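PDB 3TZG: hypothetical protein BVU_2266 from Bacteroides vulgatus, which is of unknown function but folds into a porin-like antiparallel beta barrel. Local coordinates for residues A75-R81 with A93-Y99; N227-I231 with R243-Y248. All coordinates share one frame; numbering follows the deposited sequence.

Contact 1 (A75-R81 with A93-Y99); sequences ARESRAR and ADKQTVY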
ATOM      1  N   ALA A  75      11.322  -4.906  -7.333  1.00 47.66           N
ATOM      2  CA  ALA A  75      11.867  -4.940  -5.968  1.00 47.22           C
ATOM      3  C   ALA A  75      12.011  -6.413  -5.539  1.00 50.72           C
ATOM      4  O   ALA A  75      11.090  -7.219  -5.746  1.00 47.39           O
ATOM      5  CB  ALA A  75      10.990  -4.168  -4.997  1.00 46.50           C
ATOM      6  N   ARG A  76      13.203  -6.777  -5.048  1.00 48.34           N
ATOM      7  CA  ARG A  76      13.478  -8.149  -4.656  1.00 47.49           C
ATOM      8  C   ARG A  76      13.476  -8.298  -3.133  1.00 51.73           C
ATOM      9  O   ARG A  76      13.177  -9.381  -2.621  1.00 50.85           O
ATOM     10  CB  ARG A  76      14.818  -8.597  -5.248  1.00 46.11           C
ATOM     11  CG  ARG A  76      14.825  -8.556  -6.770  1.00 50.01           C
ATOM     12  CD  ARG A  76      13.790  -9.485  -7.364  1.00 48.71           C
ATOM     13  NE  ARG A  76      13.667  -9.300  -8.806  1.00 50.68           N
ATOM     14  CZ  ARG A  76      12.919 -10.062  -9.591  1.00 59.81           C
ATOM     15  NH1 ARG A  76      12.211 -11.061  -9.079  1.00 40.41           N
ATOM     16  NH2 ARG A  76      12.878  -9.837 -10.898  1.00 52.30           N
ATOM     17  N   GLU A  77      13.782  -7.197  -2.421  1.00 48.90           N
ATOM     18  CA  GLU A  77      13.884  -7.121  -0.959  1.00 47.36           C
ATOM     19  C   GLU A  77      13.945  -5.668  -0.504  1.00 51.65           C
ATOM     20  O   GLU A  77      14.318  -4.806  -1.300  1.00 51.64           O
ATOM     21  CB  GLU A  77      15.132  -7.884  -0.489  1.00 49.14           C
ATOM     22  CG  GLU A  77      16.375  -7.407  -1.195  1.00 56.47           C
ATOM     23  CD  GLU A  77      17.633  -8.174  -0.912  1.00 72.66           C
ATOM     24  OE1 GLU A  77      18.240  -7.920   0.153  1.00 54.63           O
ATOM     25  OE2 GLU A  77      18.095  -8.896  -1.825  1.00 72.20           O
ATOM     26  N   SER A  78      13.580  -5.388   0.762  1.00 49.07           N
ATOM     27  CA  SER A  78      13.618  -4.019   1.318  1.00 49.46           C
ATOM     28  C   SER A  78      13.951  -4.025   2.816  1.00 56.70           C
ATOM     29  O   SER A  78      13.719  -5.038   3.496  1.00 56.77           O
ATOM     30  CB  SER A  78      12.291  -3.293   1.109  1.00 48.55           C
ATOM     31  OG  SER A  78      11.313  -3.720   2.049  1.00 56.03           O
ATOM     32  N   ARG A  79      14.493  -2.894   3.322  1.00 54.30           N
ATOM     33  CA  ARG A  79      14.776  -2.692   4.733  1.00 54.93           C
ATOM     34  C   ARG A  79      14.222  -1.345   5.128  1.00 60.80           C
ATOM     35  O   ARG A  79      14.465  -0.349   4.438  1.00 62.00           O
ATOM     36  CB  ARG A  79      16.262  -2.835   5.095  1.00 57.60           C
ATOM     37  CG  ARG A  79      16.410  -2.995   6.603  1.00 71.80           C
ATOM     38  CD  ARG A  79      17.694  -3.600   7.078  1.00 89.10           C
ATOM     39  NE  ARG A  79      17.537  -3.891   8.500  1.00104.59           N
ATOM     40  CZ  ARG A  79      18.443  -4.506   9.246  1.00117.41           C
ATOM     41  NH1 ARG A  79      19.595  -4.895   8.717  1.00106.86           N
ATOM     42  NH2 ARG A  79      18.204  -4.736  10.532  1.00 99.05           N
ATOM     43  N   ALA A  80      13.455  -1.321   6.226  1.00 57.50           N
ATOM     44  CA  ALA A  80      12.811  -0.113   6.713  1.00 57.50           C
ATOM     45  C   ALA A  80      13.000   0.082   8.193  1.00 64.57           C
ATOM     46  O   ALA A  80      13.121  -0.884   8.957  1.00 65.60           O
ATOM     47  CB  ALA A  80      11.329  -0.173   6.409  1.00 56.31           C
ATOM     48  N   ARG A  81      13.036   1.348   8.596  1.00 62.26           N
ATOM     49  CA  ARG A  81      13.064   1.747   9.991  1.00 63.38           C
ATOM     50  C   ARG A  81      11.718   2.363  10.259  1.00 68.52           C
ATOM     51  O   ARG A  81      11.287   3.229   9.501  1.00 67.15           O
ATOM     52  CB  ARG A  81      14.242   2.673  10.329  1.00 62.92           C
ATOM     53  CG  ARG A  81      14.237   3.064  11.803  1.00 68.35           C
ATOM     54  CD  ARG A  81      15.611   3.383  12.323  1.00 79.39           C
ATOM     55  NE  ARG A  81      16.455   2.193  12.325  1.00 85.66           N
ATOM     56  CZ  ARG A  81      17.718   2.173  12.730  1.00101.08           C
ATOM     57  NH1 ARG A  81      18.293   3.274  13.191  1.00 88.29           N
ATOM     58  NH2 ARG A  81      18.414   1.046  12.684  1.00 92.47           N
ATOM     59  N   ALA A  93      11.499  -0.094  15.525  1.00 60.82           N
ATOM     60  CA  ALA A  93      11.762  -1.380  14.930  1.00 59.06           C
ATOM     61  C   ALA A  93      12.513  -1.295  13.603  1.00 61.96           C
ATOM     62  O   ALA A  93      12.535  -0.259  12.953  1.00 60.24           O
ATOM     63  CB  ALA A  93      10.437  -2.098  14.706  1.00 57.93           C
ATOM     64  N   ASP A  94      13.159  -2.417  13.238  1.00 58.74           N
ATOM     65  CA  ASP A  94      13.809  -2.648  11.967  1.00 57.35           C
ATOM     66  C   ASP A  94      13.023  -3.721  11.242  1.00 56.55           C
ATOM     67  O   ASP A  94      12.761  -4.791  11.805  1.00 54.04           O
ATOM     68  CB  ASP A  94      15.297  -2.995  12.098  1.00 60.87           C
ATOM     69  CG  ASP A  94      16.161  -1.799  11.711  1.00 83.01           C
ATOM     70  OD1 ASP A  94      16.064  -1.337  10.524  1.00 85.56           O
ATOM     71  OD2 ASP A  94      16.911  -1.306  12.581  1.00 88.19           O
ATOM     72  N   LYS A  95      12.571  -3.385  10.010  1.00 50.61           N
ATOM     73  CA  LYS A  95      11.778  -4.266   9.164  1.00 47.87           C
ATOM     74  C   LYS A  95      12.609  -4.788   7.992  1.00 52.17           C
ATOM     75  O   LYS A  95      13.191  -4.009   7.237  1.00 52.08           O
ATOM     76  CB  LYS A  95      10.535  -3.534   8.654  1.00 47.48           C
ATOM     77  CG  LYS A  95       9.547  -4.433   7.927  1.00 43.74           C
ATOM     78  CD  LYS A  95       8.442  -3.589   7.330  1.00 41.23           C
ATOM     79  CE  LYS A  95       7.412  -4.369   6.583  1.00 40.90           C
ATOM     80  NZ  LYS A  95       6.286  -3.523   6.141  1.00 46.64           N
ATOM     81  N   GLN A  96      12.661  -6.110   7.861  1.00 48.26           N
ATOM     82  CA  GLN A  96      13.336  -6.801   6.769  1.00 47.48           C
ATOM     83  C   GLN A  96      12.309  -7.533   5.910  1.00 50.74           C
ATOM     84  O   GLN A  96      11.611  -8.431   6.392  1.00 51.92           O
ATOM     85  CB  GLN A  96      14.385  -7.762   7.296  1.00 49.08           C
ATOM     86  CG  GLN A  96      15.668  -7.104   7.651  1.00 59.91           C
ATOM     87  CD  GLN A  96      16.660  -8.043   8.281  1.00 84.70           C
ATOM     88  OE1 GLN A  96      16.366  -9.187   8.622  1.00 79.54           O
ATOM     89  NE2 GLN A  96      17.866  -7.568   8.465  1.00 80.86           N
ATOM     90  N   THR A  97      12.219  -7.154   4.649  1.00 45.68           N
ATOM     91  CA  THR A  97      11.222  -7.739   3.769  1.00 45.17           C
ATOM     92  C   THR A  97      11.856  -8.301   2.497  1.00 50.37           C
ATOM     93  O   THR A  97      12.854  -7.756   2.002  1.00 52.71           O
ATOM     94  CB  THR A  97      10.174  -6.661   3.426  1.00 48.52           C
ATOM     95  OG1 THR A  97       9.538  -6.284   4.641  1.00 46.81           O
ATOM     96  CG2 THR A  97       9.119  -7.156   2.456  1.00 44.92           C
ATOM     97  N   VAL A  98      11.236  -9.379   1.970  1.00 43.01           N
ATOM     98  CA  VAL A  98      11.588 -10.024   0.712  1.00 41.46           C
ATOM     99  C   VAL A  98      10.304 -10.161  -0.124  1.00 44.49           C
ATOM    100  O   VAL A  98       9.225 -10.440   0.403  1.00 41.96           O
ATOM    101  CB  VAL A  98      12.340 -11.372   0.870  1.00 44.69           C
ATOM    102  CG1 VAL A  98      13.753 -11.139   1.385  1.00 45.01           C
ATOM    103  CG2 VAL A  98      11.576 -12.371   1.754  1.00 43.49           C
ATOM    104  N   TYR A  99      10.434  -9.888  -1.427  1.00 44.62           N
ATOM    105  CA  TYR A  99       9.363  -9.945  -2.439  1.00 44.34           C
ATOM    106  C   TYR A  99       9.638 -11.140  -3.389  1.00 49.84           C
ATOM    107  O   TYR A  99      10.734 -11.230  -3.950  1.00 52.35           O
ATOM    108  CB  TYR A  99       9.286  -8.593  -3.207  1.00 45.01           C
ATOM    109  CG  TYR A  99       9.143  -7.386  -2.297  1.00 44.72           C
ATOM    110  CD1 TYR A  99       7.914  -7.051  -1.742  1.00 45.31           C
ATOM    111  CD2 TYR A  99      10.243  -6.606  -1.960  1.00 45.80           C
ATOM    112  CE1 TYR A  99       7.787  -5.994  -0.844  1.00 45.03           C
ATOM    113  CE2 TYR A  99      10.121  -5.515  -1.088  1.00 46.16           C
ATOM    114  CZ  TYR A  99       8.893  -5.220  -0.521  1.00 48.84           C
ATOM    115  OH  TYR A  99       8.744  -4.173   0.374  1.00 42.15           O
TER
HETATM  116  O   HOH W   1      12.065 -12.072  -6.227  1.00 50.49           O
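Ala75 and Arg76 meet Tyr99 at one end of this pairing, where strands 74-85 and 90-102 form a beta hairpin of the barrel wall. The Ala75 methyl touches Tyr99 CD2, while Arg76 O accepts from Tyr99 N at 3.0 Å; a water links Arg76 NH1 to Tyr99 O, and Arg76 NE bonds to Gly71 O. Glu77 faces Val98 as a non-hydrogen-bonded pair. Ser78 and Thr97 follow as a hydrogen-bonded pair, and on their buried face Ser78 OG shares a hydrogen bond of 3.1 Å with Tyr99 OH. Tyr99 lays its ring edge toward Ser78 CB and stacks with Tyr186 of helix 181-188. Arg79, opposite Gln96, runs extended with CG anti to its backbone nitrogen (chi1 -164°); this carries NE to within 3.6 Å of Asp94 OD1 and sets the guanidinium beneath Gln96 NE2, which hangs 3.1 Å above its centre. Ala80 exchanges two backbone bonds with Lys95, whose extended chain carries NZ to a salt bridge with Asp182. Arg81 bends at its CG-CD bond (chi3 -66°), and NH2 reaches the syn lone pair of Asp94 OD2 at 2.8 Å. With Arg81 cut back to an alanine, Asp94 OD2 would probably lose its close partner, leaving a carboxylate freer to turn on the longer Arg79 pairing. The chemistry differs by face: Arg79, Arg81 and Asp94 form an ionic network on the more exposed one, where the arginines probably stabilise the carboxylate, while the buried one holds Ser78, Ala80, Thr97 (hydroxyl bonded to Ser110) and the charge of Lys95.

Contact 2 (N227-I231 with R243-Y248); sequences NPVRI and RIDLSY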
ATOM      1  N   ASN A 227      -9.907  10.313 -14.827  1.00 62.10           N
ATOM      2  CA  ASN A 227      -8.983  10.346 -13.698  1.00 59.50           C
ATOM      3  C   ASN A 227      -9.705  10.330 -12.354  1.00 60.40           C
ATOM      4  O   ASN A 227     -10.522  11.218 -12.104  1.00 61.54           O
ATOM      5  CB  ASN A 227      -8.122  11.601 -13.775  1.00 58.70           C
ATOM      6  CG  ASN A 227      -7.267  11.729 -14.991  1.00 69.09           C
ATOM      7  OD1 ASN A 227      -7.219  12.776 -15.624  1.00 64.13           O
ATOM      8  ND2 ASN A 227      -6.578  10.675 -15.344  1.00 60.27           N
ATOM      9  N   PRO A 228      -9.368   9.427 -11.415  1.00 53.01           N
ATOM     10  CA  PRO A 228     -10.057   9.466 -10.118  1.00 50.99           C
ATOM     11  C   PRO A 228      -9.619  10.676  -9.292  1.00 54.95           C
ATOM     12  O   PRO A 228      -8.439  10.791  -8.910  1.00 55.33           O
ATOM     13  CB  PRO A 228      -9.642   8.151  -9.457  1.00 50.56           C
ATOM     14  CG  PRO A 228      -9.031   7.346 -10.497  1.00 55.14           C
ATOM     15  CD  PRO A 228      -8.440   8.284 -11.484  1.00 52.97           C
ATOM     16  N   VAL A 229     -10.574  11.582  -9.021  1.00 48.92           N
ATOM     17  CA  VAL A 229     -10.280  12.808  -8.270  1.00 48.00           C
ATOM     18  C   VAL A 229     -10.745  12.653  -6.816  1.00 51.47           C
ATOM     19  O   VAL A 229     -10.416  13.497  -5.983  1.00 51.14           O
ATOM     20  CB  VAL A 229     -10.849  14.088  -8.923  1.00 51.40           C
ATOM     21  CG1 VAL A 229     -10.038  14.438 -10.151  1.00 51.74           C
ATOM     22  CG2 VAL A 229     -12.328  13.960  -9.270  1.00 50.90           C
ATOM     23  N   ARG A 230     -11.461  11.555  -6.505  1.00 47.32           N
ATOM     24  CA  ARG A 230     -11.853  11.228  -5.136  1.00 46.15           C
ATOM     25  C   ARG A 230     -12.017   9.713  -4.972  1.00 47.57           C
ATOM     26  O   ARG A 230     -12.750   9.074  -5.735  1.00 46.45           O
ATOM     27  CB  ARG A 230     -13.137  11.948  -4.687  1.00 45.68           C
ATOM     28  CG  ARG A 230     -13.379  11.739  -3.203  1.00 54.32           C
ATOM     29  CD  ARG A 230     -14.807  11.832  -2.815  1.00 52.81           C
ATOM     30  NE  ARG A 230     -15.230  13.196  -2.531  1.00 65.28           N
ATOM     31  CZ  ARG A 230     -16.487  13.527  -2.233  1.00 85.66           C
ATOM     32  NH1 ARG A 230     -17.453  12.590  -2.226  1.00 49.65           N
ATOM     33  NH2 ARG A 230     -16.807  14.797  -1.996  1.00 74.09           N
ATOM     34  N   ILE A 231     -11.353   9.160  -3.946  1.00 43.38           N
ATOM     35  CA  ILE A 231     -11.434   7.746  -3.565  1.00 42.66           C
ATOM     36  C   ILE A 231     -12.055   7.671  -2.177  1.00 48.30           C
ATOM     37  O   ILE A 231     -11.552   8.309  -1.257  1.00 50.49           O
ATOM     38  CB  ILE A 231     -10.065   7.019  -3.625  1.00 44.86           C
ATOM     39  CG1 ILE A 231      -9.387   7.177  -5.025  1.00 44.04           C
ATOM     40  CG2 ILE A 231     -10.249   5.543  -3.254  1.00 44.72           C
ATOM     41  CD1 ILE A 231      -8.012   6.599  -5.147  1.00 38.95           C
ATOM     42  N   ARG A 243     -11.296   8.882   2.892  1.00 47.93           N
ATOM     43  CA  ARG A 243     -11.511   9.757   1.749  1.00 47.54           C
ATOM     44  C   ARG A 243     -10.159  10.354   1.315  1.00 51.68           C
ATOM     45  O   ARG A 243      -9.505  11.046   2.091  1.00 51.39           O
ATOM     46  CB  ARG A 243     -12.548  10.844   2.068  1.00 45.91           C
ATOM     47  CG  ARG A 243     -12.847  11.777   0.913  1.00 48.07           C
ATOM     48  CD  ARG A 243     -13.746  12.859   1.420  1.00 67.74           C
ATOM     49  NE  ARG A 243     -13.792  14.027   0.562  1.00 93.53           N
ATOM     50  CZ  ARG A 243     -14.672  15.003   0.708  1.00111.72           C
ATOM     51  NH1 ARG A 243     -15.617  14.923   1.639  1.00102.16           N
ATOM     52  NH2 ARG A 243     -14.663  16.036  -0.122  1.00 99.81           N
ATOM     53  N   ILE A 244      -9.755  10.062   0.081  1.00 48.49           N
ATOM     54  CA  ILE A 244      -8.543  10.597  -0.525  1.00 49.25           C
ATOM     55  C   ILE A 244      -8.951  11.440  -1.710  1.00 53.67           C
ATOM     56  O   ILE A 244      -9.674  10.964  -2.579  1.00 53.86           O
ATOM     57  CB  ILE A 244      -7.533   9.479  -0.910  1.00 51.60           C
ATOM     58  CG1 ILE A 244      -6.931   8.830   0.364  1.00 51.70           C
ATOM     59  CG2 ILE A 244      -6.417   9.998  -1.828  1.00 50.95           C
ATOM     60  CD1 ILE A 244      -7.482   7.462   0.630  1.00 66.78           C
ATOM     61  N   ASP A 245      -8.535  12.702  -1.719  1.00 52.18           N
ATOM     62  CA  ASP A 245      -8.816  13.615  -2.829  1.00 53.54           C
ATOM     63  C   ASP A 245      -7.535  13.775  -3.652  1.00 55.68           C
ATOM     64  O   ASP A 245      -6.457  13.879  -3.069  1.00 57.39           O
ATOM     65  CB  ASP A 245      -9.359  14.961  -2.315  1.00 57.82           C
ATOM     66  CG  ASP A 245     -10.813  14.936  -1.842  1.00 80.89           C
ATOM     67  OD1 ASP A 245     -11.649  14.322  -2.527  1.00 82.10           O
ATOM     68  OD2 ASP A 245     -11.133  15.649  -0.870  1.00 95.84           O
ATOM     69  N   LEU A 246      -7.628  13.701  -4.985  1.00 49.15           N
ATOM     70  CA  LEU A 246      -6.447  13.780  -5.849  1.00 49.35           C
ATOM     71  C   LEU A 246      -6.582  14.854  -6.922  1.00 59.11           C
ATOM     72  O   LEU A 246      -7.674  15.073  -7.480  1.00 61.18           O
ATOM     73  CB  LEU A 246      -6.166  12.430  -6.539  1.00 47.98           C
ATOM     74  CG  LEU A 246      -5.936  11.217  -5.647  1.00 49.87           C
ATOM     75  CD1 LEU A 246      -7.195  10.395  -5.538  1.00 48.98           C
ATOM     76  CD2 LEU A 246      -4.888  10.348  -6.222  1.00 50.45           C
ATOM     77  N   SER A 247      -5.456  15.514  -7.234  1.00 56.76           N
ATOM     78  CA  SER A 247      -5.396  16.563  -8.254  1.00 56.93           C
ATOM     79  C   SER A 247      -4.382  16.183  -9.312  1.00 61.34           C
ATOM     80  O   SER A 247      -3.356  15.569  -9.000  1.00 60.11           O
ATOM     81  CB  SER A 247      -5.051  17.907  -7.626  1.00 58.60           C
ATOM     82  OG  SER A 247      -4.940  18.924  -8.607  1.00 66.55           O
ATOM     83  N   TYR A 248      -4.664  16.567 -10.560  1.00 59.58           N
ATOM     84  CA  TYR A 248      -3.813  16.283 -11.717  1.00 59.82           C
ATOM     85  C   TYR A 248      -3.358  17.593 -12.387  1.00 66.53           C
ATOM     86  O   TYR A 248      -2.723  17.548 -13.442  1.00 66.73           O
ATOM     87  CB  TYR A 248      -4.570  15.384 -12.708  1.00 59.47           C
ATOM     88  CG  TYR A 248      -5.005  14.057 -12.124  1.00 58.13           C
ATOM     89  CD1 TYR A 248      -6.173  13.952 -11.372  1.00 58.28           C
ATOM     90  CD2 TYR A 248      -4.255  12.898 -12.333  1.00 57.76           C
ATOM     91  CE1 TYR A 248      -6.552  12.745 -10.794  1.00 56.34           C
ATOM     92  CE2 TYR A 248      -4.644  11.678 -11.785  1.00 55.60           C
ATOM     93  CZ  TYR A 248      -5.792  11.609 -11.020  1.00 56.48           C
ATOM     94  OH  TYR A 248      -6.196  10.411 -10.514  1.00 52.20           O
TER
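Val229-Leu246 and Ile231-Ile244 hold together the C-terminal beta hairpin of the barrel, strands 227-235 and 239-247, next to the seam where strand 239-247 also pairs with the N-terminal strand 12-15. The ladder is antiparallel: Ile231 N to Ile244 O and Ile244 N to Ile231 O are both 2.8 Å and nearly straight, and Leu246 N reaches Val229 O at 3.0 Å. A classic beta bulge interrupts the other edge of the first strand, since Val229 and Arg230 both face Arg222, and the chain turns a corner at Val229. On the buried face Ile231 CD1 packs on Leu246 CD1, 3.9 Å apart, with Ile244 resting on Val13. The opposite face is charged. With CG anti to its backbone N (chi1 -171°) and a bend at chi3 (-87°), Arg230 runs alongside Asp245 and brings its guanidinium edge to OD1 in a long salt bridge (Arg230 NE to Asp245 OD1, 3.8 Å), while Arg243 NE makes a weak bond to Asp245 OD2. The two arginine head groups thus gather round one carboxylate, Arg230 NH2 lying over the Arg243 face near its rim. Together they would be expected to favour a charged Asp245. On the Asn227-Pro228 side of the corner, Tyr248 closes the contact. Asn227, tied through ND2 to Thr8, sets CB over the ring in a CH-pi contact, 3.7 Å from the centroid, its amide roughly parallel to the ring. Val229 CG1 and Pro228 O lie at the ring edge, and Tyr248 OH donates to Pro228 O at 2.8 Å, coming in 37° above the carbonyl plane.

In the fold
Contacts 1 and 2 are separate hairpins of the same barrel-like wall, formed one after the other along the chain. They lie on opposite sides of the chain's centre, at about 14 and 16 Å from it. Their own centres are about 29 Å apart and their nearest atoms about 18 Å, so neither touches the other; intervening strands connect them. Both join neighbouring strands in antiparallel register and carry a two-arginine, one-aspartate network on one face, backed by buried residues on the other. They differ in setting: residues 75-81 with 93-99 pack against helix 181-188, whereas 227-231 with 243-248 lie beside the pairing of the chain's first and last strands.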